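Local coordinates for metal cation efflux system protein CzcD (Cupriavidus metallidurans, PDB 6VD9), which binds zinc and exports it, probably from the cytoplasm into the periplasm, giving low-level metal resistance, this chain being its C-terminal domain, predicted to be cytoplasmic, at residues K10-T15 with K57-D62. Numbering follows the deposited sequence.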
loop_
_atom_site.group_PDB
_atom_site.type_symbol
_atom_site.label_atom_id
_atom_site.label_comp_id
_atom_site.label_asym_id
_atom_site.label_seq_id
_atom_site.Cartn_x
_atom_site.Cartn_y
_atom_site.Cartn_z
ATOM N N LYS A 10 -13.655 -10.911 4.978
ATOM C CA LYS A 10 -13.426 -12.262 5.552
ATOM C C LYS A 10 -12.108 -12.782 5.005
ATOM O O LYS A 10 -11.317 -13.332 5.765
ATOM C CB LYS A 10 -14.598 -13.198 5.212
ATOM C CG LYS A 10 -14.426 -14.663 5.608
ATOM C CD LYS A 10 -15.718 -15.542 5.533
ATOM C CE LYS A 10 -15.437 -16.959 6.009
ATOM N NZ LYS A 10 -16.590 -17.890 5.903
ATOM N N GLN A 11 -11.873 -12.652 3.702
ATOM C CA GLN A 11 -10.683 -13.299 3.113
ATOM C C GLN A 11 -9.412 -12.574 3.575
ATOM O O GLN A 11 -8.376 -13.257 3.673
ATOM C CB GLN A 11 -10.799 -13.391 1.593
ATOM C CG GLN A 11 -11.900 -14.343 1.160
ATOM C CD GLN A 11 -11.725 -15.710 1.774
ATOM O OE1 GLN A 11 -10.617 -16.233 1.878
ATOM N NE2 GLN A 11 -12.839 -16.285 2.198
ATOM N N ILE A 12 -9.467 -11.246 3.765
ATOM C CA ILE A 12 -8.310 -10.453 4.270
ATOM C C ILE A 12 -7.979 -10.974 5.677
ATOM O O ILE A 12 -6.830 -11.399 5.891
ATOM C CB ILE A 12 -8.593 -8.936 4.250
ATOM C CG1 ILE A 12 -8.626 -8.425 2.809
ATOM C CG2 ILE A 12 -7.578 -8.184 5.077
ATOM C CD1 ILE A 12 -8.941 -6.971 2.676
ATOM N N LEU A 13 -8.972 -11.003 6.570
ATOM C CA LEU A 13 -8.758 -11.447 7.979
ATOM C C LEU A 13 -8.412 -12.935 8.055
ATOM O O LEU A 13 -7.780 -13.346 9.055
ATOM C CB LEU A 13 -10.013 -11.116 8.801
ATOM C CG LEU A 13 -10.241 -9.627 9.082
ATOM C CD1 LEU A 13 -11.552 -9.422 9.892
ATOM C CD2 LEU A 13 -9.060 -8.955 9.775
ATOM N N ALA A 14 -8.772 -13.723 7.048
ATOM C CA ALA A 14 -8.476 -15.169 7.000
ATOM C C ALA A 14 -7.035 -15.398 6.549
ATOM O O ALA A 14 -6.544 -16.526 6.700
ATOM C CB ALA A 14 -9.437 -15.871 6.091
ATOM N N THR A 15 -6.348 -14.374 6.050
ATOM C CA THR A 15 -4.987 -14.538 5.484
ATOM C C THR A 15 -3.983 -14.680 6.622
ATOM O O THR A 15 -3.965 -13.823 7.492
ATOM C CB THR A 15 -4.634 -13.373 4.553
ATOM O OG1 THR A 15 -5.587 -13.381 3.491
ATOM C CG2 THR A 15 -3.217 -13.496 4.024
ATOM N N LYS A 57 -2.212 -10.520 -2.587
ATOM C CA LYS A 57 -2.270 -10.258 -4.057
ATOM C C LYS A 57 -2.930 -11.472 -4.737
ATOM O O LYS A 57 -3.840 -11.264 -5.550
ATOM C CB LYS A 57 -0.886 -9.976 -4.641
ATOM C CG LYS A 57 -0.284 -8.602 -4.306
ATOM C CD LYS A 57 1.180 -8.539 -4.694
ATOM C CE LYS A 57 1.812 -7.168 -4.632
ATOM N NZ LYS A 57 3.245 -7.205 -5.051
ATOM N N GLN A 58 -2.479 -12.682 -4.428
ATOM C CA GLN A 58 -2.939 -13.949 -5.072
ATOM C C GLN A 58 -4.440 -14.135 -4.804
ATOM O O GLN A 58 -5.211 -14.331 -5.760
ATOM C CB GLN A 58 -2.073 -15.112 -4.572
ATOM C CG GLN A 58 -2.508 -16.504 -5.032
ATOM C CD GLN A 58 -1.758 -17.609 -4.306
ATOM O OE1 GLN A 58 -1.573 -17.601 -3.079
ATOM N NE2 GLN A 58 -1.331 -18.605 -5.065
ATOM N N MET A 59 -4.871 -13.923 -3.559
ATOM C CA MET A 59 -6.274 -14.148 -3.142
ATOM C C MET A 59 -7.165 -13.102 -3.815
ATOM O O MET A 59 -8.296 -13.434 -4.239
ATOM C CB MET A 59 -6.386 -14.114 -1.611
ATOM C CG MET A 59 -7.806 -14.098 -1.114
ATOM S SD MET A 59 -8.509 -12.459 -1.054
ATOM C CE MET A 59 -7.542 -11.701 0.260
ATOM N N LEU A 60 -6.720 -11.843 -3.917
ATOM C CA LEU A 60 -7.593 -10.759 -4.435
ATOM C C LEU A 60 -7.812 -10.959 -5.940
ATOM O O LEU A 60 -8.928 -10.710 -6.423
ATOM C CB LEU A 60 -6.955 -9.411 -4.113
ATOM C CG LEU A 60 -6.994 -9.052 -2.628
ATOM C CD1 LEU A 60 -6.094 -7.859 -2.362
ATOM C CD2 LEU A 60 -8.431 -8.787 -2.186
ATOM N N ALA A 61 -6.791 -11.457 -6.612
ATOM C CA ALA A 61 -6.847 -11.753 -8.065
ATOM C C ALA A 61 -7.772 -12.957 -8.275
ATOM O O ALA A 61 -8.732 -12.819 -9.039
ATOM C CB ALA A 61 -5.481 -11.971 -8.607
ATOM N N ASP A 62 -7.552 -14.036 -7.529
ATOM C CA ASP A 62 -8.218 -15.348 -7.768
ATOM C C ASP A 62 -9.687 -15.298 -7.359
ATOM O O ASP A 62 -10.545 -15.830 -8.106
ATOM C CB ASP A 62 -7.532 -16.471 -7.002
ATOM C CG ASP A 62 -6.149 -16.776 -7.529
ATOM O OD1 ASP A 62 -5.947 -16.602 -8.747
ATOM O OD2 ASP A 62 -5.279 -17.145 -6.714
#
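Met59 reaches from helix 53-64 across to helix 5-13 and the residues that follow it, where its thioether lies against Gln11, Ile12 and Thr15. Its CG is anti to the backbone N (chi1 170°), which sends the chain out toward the facing helix; bends at the next two torsions then fold the methyl in beside the backbone. The sulfur meets the first side-chain carbon of Gln11, with Met59 SD 3.6 Å from Gln11 CB. Met59 CE goes further in, coming within 3.8 Å of the carbonyl oxygen Gln11 O and 4.3 Å of Ile12 CG1, and Thr15 OG1 approaches the same methyl.

Gln11 touches Met59 through CB; the chain bends at chi2 (-55°), and the amide beyond it makes weak hydrogen bonds, OE1 with Lys63 of the facing helix and NE2 with Glu7 of its own. The Thr15 hydroxyl donates to the Gln11 carbonyl, Thr15 OG1 to Gln11 O being 2.8 Å, with the donor tilted 16° from the carbonyl plane. This bond within the chain occupies the Gln11 carbonyl and fixes the hydroxyl next to the methyl. Phe64 touches both Gln11 and Met59, and Ile12 also touches Phe21 of strand 18-28, which links the contact to the sheet.

The contact joins the two longer helices, 5-13 and 53-64, which touch strands 18-28 and 68-74 respectively, in this alpha-beta domain of a cation diffusion facilitator. The side chain of Ile12 is about 13 Å from the nickel ion, so the contact is not part of the metal site. No hydrogen bond spans the two segments: a single thioether makes the contact, through dispersion between its sulfur and methyl and the atoms of Gln11, Ile12 and Thr15.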